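Local coordinates for protein myosin-17 (Arabidopsis thaliana, PDB 7KFL) that probably moves cargo in plant cells as a class XI myosin motor, recognising it through this C-terminal globular tail, at residues K176-L181 with T244-F249; P180-C185 with V252-S257. All coordinates share one frame; numbering follows the deposited sequence.

Interactions 1 and 2 both join helix 150-186 to helix 236-260, with centres about 9 Å apart, and give a compact example of two helices that meet at more than one level. They come in the same order along both helices: 176-181 precedes 180-185, sharing Pro180 and Leu181, just as 244-249 precedes 252-257. Phe249 and Leu182 join the two levels, with Phe249 CE2 packed 3.7 Å from Leu182 CD1. Interaction 1 lies nearer the chain centre, about 9 Å from it, centre to centre, against about 17 Å for interaction 2. Together they extend one buried apolar seam along the two helices of the tail domain.

Interaction 1. Residues K176-L181 with T244-F249; sequences KEISPL and TQIFSF
Ile178 faces Ile246 with their CA atoms 9.5 Å apart, and Ser179 comes nearest to Phe249 with a CA separation of 9.2 Å. The helical segments 176-181 and 244-249 run in nearly the same direction, crossing at -27° with axes 11.4 Å apart at closest approach. Such a spacing is wide for two helices, so contact is left to side chains that reach into the gap from both helices. Helix 150-186 also kinks here: Pro180, whose nitrogen has no hydrogen to give, and the N of Leu181 make no bond to the turn before.

Ile178 and Phe249 share most of the contact. In Ile178, CG1 sits between the backbone N and the carbonyl carbon (chi1 71°), and the extended ethyl branch then runs straight across, carrying CD1 to 3.7 Å from CG2 of Ile246. The latter offers its short methyl branch, and the two side chains meet at a slant. Phe249 reaches back the other way, its CG anti to the backbone N (chi1 168°). It passes alongside Ile178 and presents a ring edge, with CE2 4.1 Å from Ile178 CG1 and CZ 4.1 Å from Ser179 OG. Both neighbours lie near the ring plane, so neither stacks on a face. The joint is held by apolar packing and buries 157 Å² in total.

Around this seam, Ser221 of helix 205-231 touches Ile178, while Arg171, Leu174 and Lys175 continue the cover over Ile246. Phe247 turns to a different neighbour and meets the ring of Trp283. The arrangement is a near-parallel helix pair in a mainly helical bundle; it ties helix 150-186 to a segment within the DIL domain, which the globular tails of class V and class XI myosins share.

Interaction 2. Residues P180-C185 with V252-S257; sequences PLLGLC and VQLFNS
Leu182 overlaps two successive residues of segment 252-257 with its two methyl groups. CD2 meets CD2 of Leu254 at 4.2 Å, methyl against methyl, and the two leucine side chains cross at about a right angle. CD1 lies 4.3 Å from both CB and CG of Gln253, on the aliphatic part of that side chain and not on its amide. In Leu182, chi1 of -66° sends CG toward the facing helix, and chi2 of 167° spreads the methyls over the two partners.

The backbones come closest at the same place, with the CA atoms of Leu182 and Gln253 7.3 Å apart. Gln253 points its CB at the opposing helix, whereas Leu254 leaves its backbone obliquely, and it is CD2 that reaches Leu182. The contact is small, burying 139 Å² over both sides, and is carried by apolar packing.

Within segment 252-257, Ser257 OG donates to the carbonyl oxygen of Leu254 over 2.6 Å. The donor stands 31° off the carbonyl plane. This bond turns the hydroxyl back onto its own helix, one turn behind, and gives the buried polar group a partner.

Ile250, earlier on helix 236-260, and Ile218 of helix 205-231 also pack on Leu182, and Ile302 of helix 300-309 packs on Leu254. Through these residues the two leucines join helices 150-186, 205-231, 236-260 and 300-309 in one apolar interior of the mainly helical globular tail, with segment 252-257 lying within the DIL domain.

Interaction 1. Residues K176-L181 with T244-F249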
ATOM      1  N   LYS A 176      10.219   3.093  -2.546  1.00 56.43           N
ATOM      2  CA  LYS A 176      11.572   3.675  -2.768  1.00 58.18           C
ATOM      3  C   LYS A 176      12.655   2.663  -2.369  1.00 58.37           C
ATOM      4  O   LYS A 176      13.749   2.706  -2.970  1.00 59.16           O
ATOM      5  CB  LYS A 176      11.716   4.974  -1.968  1.00 59.48           C
ATOM      6  CG  LYS A 176      13.072   5.665  -2.048  1.00 61.10           C
ATOM      7  CD  LYS A 176      13.340   6.570  -0.861  1.00 62.76           C
ATOM      8  CE  LYS A 176      13.874   7.935  -1.243  1.00 64.15           C
ATOM      9  NZ  LYS A 176      13.676   8.922  -0.152  1.00 64.88           N
ATOM     10  N   GLU A 177      12.372   1.803  -1.387  1.00 57.47           N
ATOM     11  CA  GLU A 177      13.348   0.826  -0.830  1.00 57.11           C
ATOM     12  C   GLU A 177      13.482  -0.379  -1.772  1.00 56.68           C
ATOM     13  O   GLU A 177      14.624  -0.847  -1.950  1.00 56.26           O
ATOM     14  CB  GLU A 177      12.927   0.386   0.573  1.00 57.51           C
ATOM     15  CG  GLU A 177      14.057  -0.249   1.364  1.00 58.46           C
ATOM     16  CD  GLU A 177      13.705  -0.612   2.795  1.00 59.15           C
ATOM     17  OE1 GLU A 177      13.361   0.307   3.572  1.00 59.20           O
ATOM     18  OE2 GLU A 177      13.762  -1.816   3.126  1.00 59.75           O
ATOM     19  N   ILE A 178      12.372  -0.863  -2.345  1.00 55.91           N
ATOM     20  CA  ILE A 178      12.343  -2.089  -3.203  1.00 56.20           C
ATOM     21  C   ILE A 178      12.470  -1.705  -4.683  1.00 56.39           C
ATOM     22  O   ILE A 178      12.561  -2.635  -5.509  1.00 56.54           O
ATOM     23  CB  ILE A 178      11.090  -2.953  -2.941  1.00 55.82           C
ATOM     24  CG1 ILE A 178       9.803  -2.308  -3.463  1.00 55.33           C
ATOM     25  CG2 ILE A 178      10.991  -3.312  -1.464  1.00 56.22           C
ATOM     26  CD1 ILE A 178       8.568  -3.153  -3.256  1.00 55.41           C
ATOM     27  N   SER A 179      12.487  -0.406  -5.009  1.00 56.59           N
ATOM     28  CA  SER A 179      12.634   0.105  -6.400  1.00 56.97           C
ATOM     29  C   SER A 179      14.009  -0.278  -6.950  1.00 57.01           C
ATOM     30  O   SER A 179      14.090  -0.840  -8.041  1.00 58.40           O
ATOM     31  CB  SER A 179      12.379   1.597  -6.485  1.00 57.96           C
ATOM     32  OG  SER A 179      12.276   2.025  -7.837  1.00 58.42           O
ATOM     33  N   PRO A 180      15.128  -0.013  -6.231  1.00 56.38           N
ATOM     34  CA  PRO A 180      16.459  -0.391  -6.712  1.00 56.27           C
ATOM     35  C   PRO A 180      16.667  -1.910  -6.839  1.00 55.77           C
ATOM     36  O   PRO A 180      17.440  -2.315  -7.687  1.00 56.15           O
ATOM     37  CB  PRO A 180      17.423   0.174  -5.653  1.00 56.33           C
ATOM     38  CG  PRO A 180      16.608   1.203  -4.904  1.00 56.48           C
ATOM     39  CD  PRO A 180      15.191   0.673  -4.933  1.00 56.18           C
ATOM     40  N   LEU A 181      15.981  -2.703  -6.004  1.00 54.98           N
ATOM     41  CA  LEU A 181      16.075  -4.191  -5.993  1.00 54.13           C
ATOM     42  C   LEU A 181      15.403  -4.751  -7.252  1.00 53.27           C
ATOM     43  O   LEU A 181      15.988  -5.654  -7.883  1.00 54.58           O
ATOM     44  CB  LEU A 181      15.415  -4.748  -4.726  1.00 53.57           C
ATOM     45  CG  LEU A 181      15.964  -4.234  -3.396  1.00 53.46           C
ATOM     46  CD1 LEU A 181      15.214  -4.863  -2.232  1.00 53.34           C
ATOM     47  CD2 LEU A 181      17.457  -4.500  -3.271  1.00 53.91           C
ATOM     48  N   THR A 244      -1.079  -4.695  -0.911  1.00 48.19           N
ATOM     49  CA  THR A 244      -1.861  -4.858  -2.169  1.00 47.63           C
ATOM     50  C   THR A 244      -1.435  -3.771  -3.165  1.00 46.89           C
ATOM     51  O   THR A 244      -1.206  -4.110  -4.336  1.00 46.75           O
ATOM     52  CB  THR A 244      -3.372  -4.833  -1.914  1.00 47.47           C
ATOM     53  OG1 THR A 244      -3.685  -5.868  -0.981  1.00 48.18           O
ATOM     54  CG2 THR A 244      -4.187  -5.035  -3.173  1.00 47.49           C
ATOM     55  N   GLN A 245      -1.314  -2.522  -2.706  1.00 47.30           N
ATOM     56  CA  GLN A 245      -0.875  -1.364  -3.535  1.00 48.00           C
ATOM     57  C   GLN A 245       0.607  -1.516  -3.910  1.00 48.46           C
ATOM     58  O   GLN A 245       0.986  -1.036  -4.993  1.00 49.83           O
ATOM     59  CB  GLN A 245      -1.134  -0.043  -2.804  1.00 47.80           C
ATOM     60  CG  GLN A 245      -2.610   0.319  -2.716  1.00 48.22           C
ATOM     61  CD  GLN A 245      -2.847   1.796  -2.510  1.00 48.82           C
ATOM     62  OE1 GLN A 245      -2.068   2.488  -1.855  1.00 49.25           O
ATOM     63  NE2 GLN A 245      -3.940   2.294  -3.066  1.00 48.58           N
ATOM     64  N   ILE A 246       1.414  -2.154  -3.056  1.00 49.03           N
ATOM     65  CA  ILE A 246       2.879  -2.355  -3.278  1.00 49.18           C
ATOM     66  C   ILE A 246       3.094  -3.484  -4.296  1.00 48.90           C
ATOM     67  O   ILE A 246       4.003  -3.345  -5.137  1.00 48.01           O
ATOM     68  CB  ILE A 246       3.602  -2.621  -1.942  1.00 49.64           C
ATOM     69  CG1 ILE A 246       3.677  -1.353  -1.090  1.00 50.19           C
ATOM     70  CG2 ILE A 246       4.983  -3.221  -2.171  1.00 50.15           C
ATOM     71  CD1 ILE A 246       4.730  -0.365  -1.543  1.00 50.34           C
ATOM     72  N   PHE A 247       2.314  -4.566  -4.214  1.00 48.65           N
ATOM     73  CA  PHE A 247       2.382  -5.709  -5.164  1.00 48.62           C
ATOM     74  C   PHE A 247       1.898  -5.240  -6.542  1.00 48.45           C
ATOM     75  O   PHE A 247       2.461  -5.697  -7.560  1.00 48.53           O
ATOM     76  CB  PHE A 247       1.616  -6.923  -4.632  1.00 48.77           C
ATOM     77  CG  PHE A 247       2.461  -7.869  -3.815  1.00 49.13           C
ATOM     78  CD1 PHE A 247       3.100  -7.434  -2.663  1.00 49.16           C
ATOM     79  CD2 PHE A 247       2.626  -9.192  -4.198  1.00 49.69           C
ATOM     80  CE1 PHE A 247       3.880  -8.301  -1.912  1.00 49.43           C
ATOM     81  CE2 PHE A 247       3.405 -10.059  -3.445  1.00 49.76           C
ATOM     82  CZ  PHE A 247       4.032  -9.612  -2.304  1.00 49.74           C
ATOM     83  N   SER A 248       0.906  -4.345  -6.567  1.00 48.25           N
ATOM     84  CA  SER A 248       0.484  -3.568  -7.765  1.00 48.03           C
ATOM     85  C   SER A 248       1.719  -2.935  -8.423  1.00 47.48           C
ATOM     86  O   SER A 248       1.918  -3.149  -9.631  1.00 48.01           O
ATOM     87  CB  SER A 248      -0.555  -2.530  -7.408  1.00 48.24           C
ATOM     88  OG  SER A 248      -0.368  -1.335  -8.151  1.00 48.63           O
ATOM     89  N   PHE A 249       2.524  -2.207  -7.644  1.00 46.77           N
ATOM     90  CA  PHE A 249       3.780  -1.543  -8.086  1.00 46.90           C
ATOM     91  C   PHE A 249       4.753  -2.587  -8.656  1.00 47.42           C
ATOM     92  O   PHE A 249       5.315  -2.353  -9.744  1.00 47.27           O
ATOM     93  CB  PHE A 249       4.391  -0.752  -6.926  1.00 46.74           C
ATOM     94  CG  PHE A 249       5.801  -0.268  -7.148  1.00 47.09           C
ATOM     95  CD1 PHE A 249       6.054   0.842  -7.939  1.00 47.91           C
ATOM     96  CD2 PHE A 249       6.872  -0.911  -6.549  1.00 47.30           C
ATOM     97  CE1 PHE A 249       7.351   1.292  -8.134  1.00 48.44           C
ATOM     98  CE2 PHE A 249       8.169  -0.460  -6.747  1.00 48.31           C
ATOM     99  CZ  PHE A 249       8.406   0.641  -7.537  1.00 48.36           C
TER

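Interaction 2. Residues P180-C185 with V252-S257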
ATOM      1  N   PRO A 180      15.128  -0.013  -6.231  1.00 56.38           N
ATOM      2  CA  PRO A 180      16.459  -0.391  -6.712  1.00 56.27           C
ATOM      3  C   PRO A 180      16.667  -1.910  -6.839  1.00 55.77           C
ATOM      4  O   PRO A 180      17.440  -2.315  -7.687  1.00 56.15           O
ATOM      5  CB  PRO A 180      17.423   0.174  -5.653  1.00 56.33           C
ATOM      6  CG  PRO A 180      16.608   1.203  -4.904  1.00 56.48           C
ATOM      7  CD  PRO A 180      15.191   0.673  -4.933  1.00 56.18           C
ATOM      8  N   LEU A 181      15.981  -2.703  -6.004  1.00 54.98           N
ATOM      9  CA  LEU A 181      16.075  -4.191  -5.993  1.00 54.13           C
ATOM     10  C   LEU A 181      15.403  -4.751  -7.252  1.00 53.27           C
ATOM     11  O   LEU A 181      15.988  -5.654  -7.883  1.00 54.58           O
ATOM     12  CB  LEU A 181      15.415  -4.748  -4.726  1.00 53.57           C
ATOM     13  CG  LEU A 181      15.964  -4.234  -3.396  1.00 53.46           C
ATOM     14  CD1 LEU A 181      15.214  -4.863  -2.232  1.00 53.34           C
ATOM     15  CD2 LEU A 181      17.457  -4.500  -3.271  1.00 53.91           C
ATOM     16  N   LEU A 182      14.219  -4.235  -7.597  1.00 52.19           N
ATOM     17  CA  LEU A 182      13.520  -4.544  -8.873  1.00 51.29           C
ATOM     18  C   LEU A 182      14.390  -4.042 -10.033  1.00 51.40           C
ATOM     19  O   LEU A 182      14.503  -4.761 -11.047  1.00 50.94           O
ATOM     20  CB  LEU A 182      12.135  -3.889  -8.865  1.00 50.61           C
ATOM     21  CG  LEU A 182      11.158  -4.438  -7.824  1.00 50.10           C
ATOM     22  CD1 LEU A 182       9.952  -3.524  -7.672  1.00 49.78           C
ATOM     23  CD2 LEU A 182      10.715  -5.848  -8.181  1.00 50.13           C
ATOM     24  N   GLY A 183      15.012  -2.869  -9.864  1.00 51.41           N
ATOM     25  CA  GLY A 183      16.027  -2.317 -10.783  1.00 52.09           C
ATOM     26  C   GLY A 183      17.098  -3.342 -11.120  1.00 52.93           C
ATOM     27  O   GLY A 183      17.487  -3.415 -12.300  1.00 53.46           O
ATOM     28  N   LEU A 184      17.555  -4.111 -10.125  1.00 53.36           N
ATOM     29  CA  LEU A 184      18.614  -5.146 -10.286  1.00 53.66           C
ATOM     30  C   LEU A 184      18.001  -6.443 -10.835  1.00 53.28           C
ATOM     31  O   LEU A 184      18.695  -7.126 -11.612  1.00 53.77           O
ATOM     32  CB  LEU A 184      19.319  -5.380  -8.943  1.00 53.76           C
ATOM     33  CG  LEU A 184      20.139  -4.204  -8.406  1.00 53.93           C
ATOM     34  CD1 LEU A 184      20.602  -4.473  -6.984  1.00 54.38           C
ATOM     35  CD2 LEU A 184      21.335  -3.903  -9.295  1.00 54.47           C
ATOM     36  N   CYS A 185      16.761  -6.774 -10.454  1.00 53.10           N
ATOM     37  CA  CYS A 185      15.992  -7.932 -10.996  1.00 53.55           C
ATOM     38  C   CYS A 185      15.828  -7.786 -12.515  1.00 54.06           C
ATOM     39  O   CYS A 185      15.997  -8.792 -13.221  1.00 54.39           O
ATOM     40  CB  CYS A 185      14.615  -8.063 -10.351  1.00 53.05           C
ATOM     41  SG  CYS A 185      14.644  -8.767  -8.682  1.00 53.17           S
ATOM     42  N   VAL A 252       3.614  -4.014 -12.013  1.00 49.02           N
ATOM     43  CA  VAL A 252       3.790  -2.960 -13.055  1.00 48.90           C
ATOM     44  C   VAL A 252       5.249  -2.959 -13.523  1.00 49.19           C
ATOM     45  O   VAL A 252       5.473  -3.047 -14.739  1.00 50.60           O
ATOM     46  CB  VAL A 252       3.361  -1.583 -12.510  1.00 48.68           C
ATOM     47  CG1 VAL A 252       3.863  -0.429 -13.367  1.00 49.08           C
ATOM     48  CG2 VAL A 252       1.852  -1.508 -12.345  1.00 48.96           C
ATOM     49  N   GLN A 253       6.197  -2.861 -12.588  1.00 49.61           N
ATOM     50  CA  GLN A 253       7.653  -2.729 -12.875  1.00 49.75           C
ATOM     51  C   GLN A 253       8.142  -3.938 -13.684  1.00 49.14           C
ATOM     52  O   GLN A 253       8.881  -3.726 -14.665  1.00 49.23           O
ATOM     53  CB  GLN A 253       8.436  -2.582 -11.568  1.00 50.05           C
ATOM     54  CG  GLN A 253       8.188  -1.258 -10.860  1.00 50.24           C
ATOM     55  CD  GLN A 253       8.620  -0.086 -11.704  1.00 50.81           C
ATOM     56  OE1 GLN A 253       9.720  -0.065 -12.254  1.00 51.47           O
ATOM     57  NE2 GLN A 253       7.751   0.904 -11.822  1.00 51.40           N
ATOM     58  N   LEU A 254       7.733  -5.150 -13.293  1.00 48.28           N
ATOM     59  CA  LEU A 254       8.190  -6.423 -13.911  1.00 48.00           C
ATOM     60  C   LEU A 254       7.499  -6.635 -15.260  1.00 48.20           C
ATOM     61  O   LEU A 254       8.199  -7.000 -16.224  1.00 49.23           O
ATOM     62  CB  LEU A 254       7.902  -7.590 -12.961  1.00 47.92           C
ATOM     63  CG  LEU A 254       8.697  -7.589 -11.655  1.00 47.54           C
ATOM     64  CD1 LEU A 254       8.290  -8.767 -10.780  1.00 47.64           C
ATOM     65  CD2 LEU A 254      10.196  -7.611 -11.920  1.00 47.34           C
ATOM     66  N   PHE A 255       6.180  -6.433 -15.329  1.00 47.58           N
ATOM     67  CA  PHE A 255       5.382  -6.654 -16.564  1.00 47.05           C
ATOM     68  C   PHE A 255       5.772  -5.629 -17.636  1.00 47.06           C
ATOM     69  O   PHE A 255       5.808  -6.003 -18.818  1.00 47.79           O
ATOM     70  CB  PHE A 255       3.879  -6.591 -16.292  1.00 46.81           C
ATOM     71  CG  PHE A 255       3.046  -6.860 -17.518  1.00 47.00           C
ATOM     72  CD1 PHE A 255       2.829  -8.157 -17.955  1.00 46.98           C
ATOM     73  CD2 PHE A 255       2.518  -5.817 -18.260  1.00 47.20           C
ATOM     74  CE1 PHE A 255       2.075  -8.403 -19.091  1.00 47.65           C
ATOM     75  CE2 PHE A 255       1.761  -6.066 -19.393  1.00 47.66           C
ATOM     76  CZ  PHE A 255       1.544  -7.358 -19.809  1.00 47.87           C
ATOM     77  N   ASN A 256       6.035  -4.381 -17.243  1.00 46.76           N
ATOM     78  CA  ASN A 256       6.399  -3.290 -18.187  1.00 47.94           C
ATOM     79  C   ASN A 256       7.763  -3.589 -18.825  1.00 49.25           C
ATOM     80  O   ASN A 256       7.940  -3.230 -20.001  1.00 50.50           O
ATOM     81  CB  ASN A 256       6.374  -1.913 -17.520  1.00 47.49           C
ATOM     82  CG  ASN A 256       4.972  -1.380 -17.303  1.00 46.84           C
ATOM     83  OD1 ASN A 256       3.998  -1.938 -17.805  1.00 46.42           O
ATOM     84  ND2 ASN A 256       4.861  -0.295 -16.557  1.00 46.66           N
ATOM     85  N   SER A 257       8.680  -4.231 -18.093  1.00 50.93           N
ATOM     86  CA  SER A 257      10.053  -4.559 -18.568  1.00 51.66           C
ATOM     87  C   SER A 257       9.991  -5.655 -19.643  1.00 53.34           C
ATOM     88  O   SER A 257      10.860  -5.650 -20.541  1.00 52.40           O
ATOM     89  CB  SER A 257      10.965  -4.935 -17.423  1.00 51.40           C
ATOM     90  OG  SER A 257      10.584  -6.167 -16.835  1.00 50.92           O
TER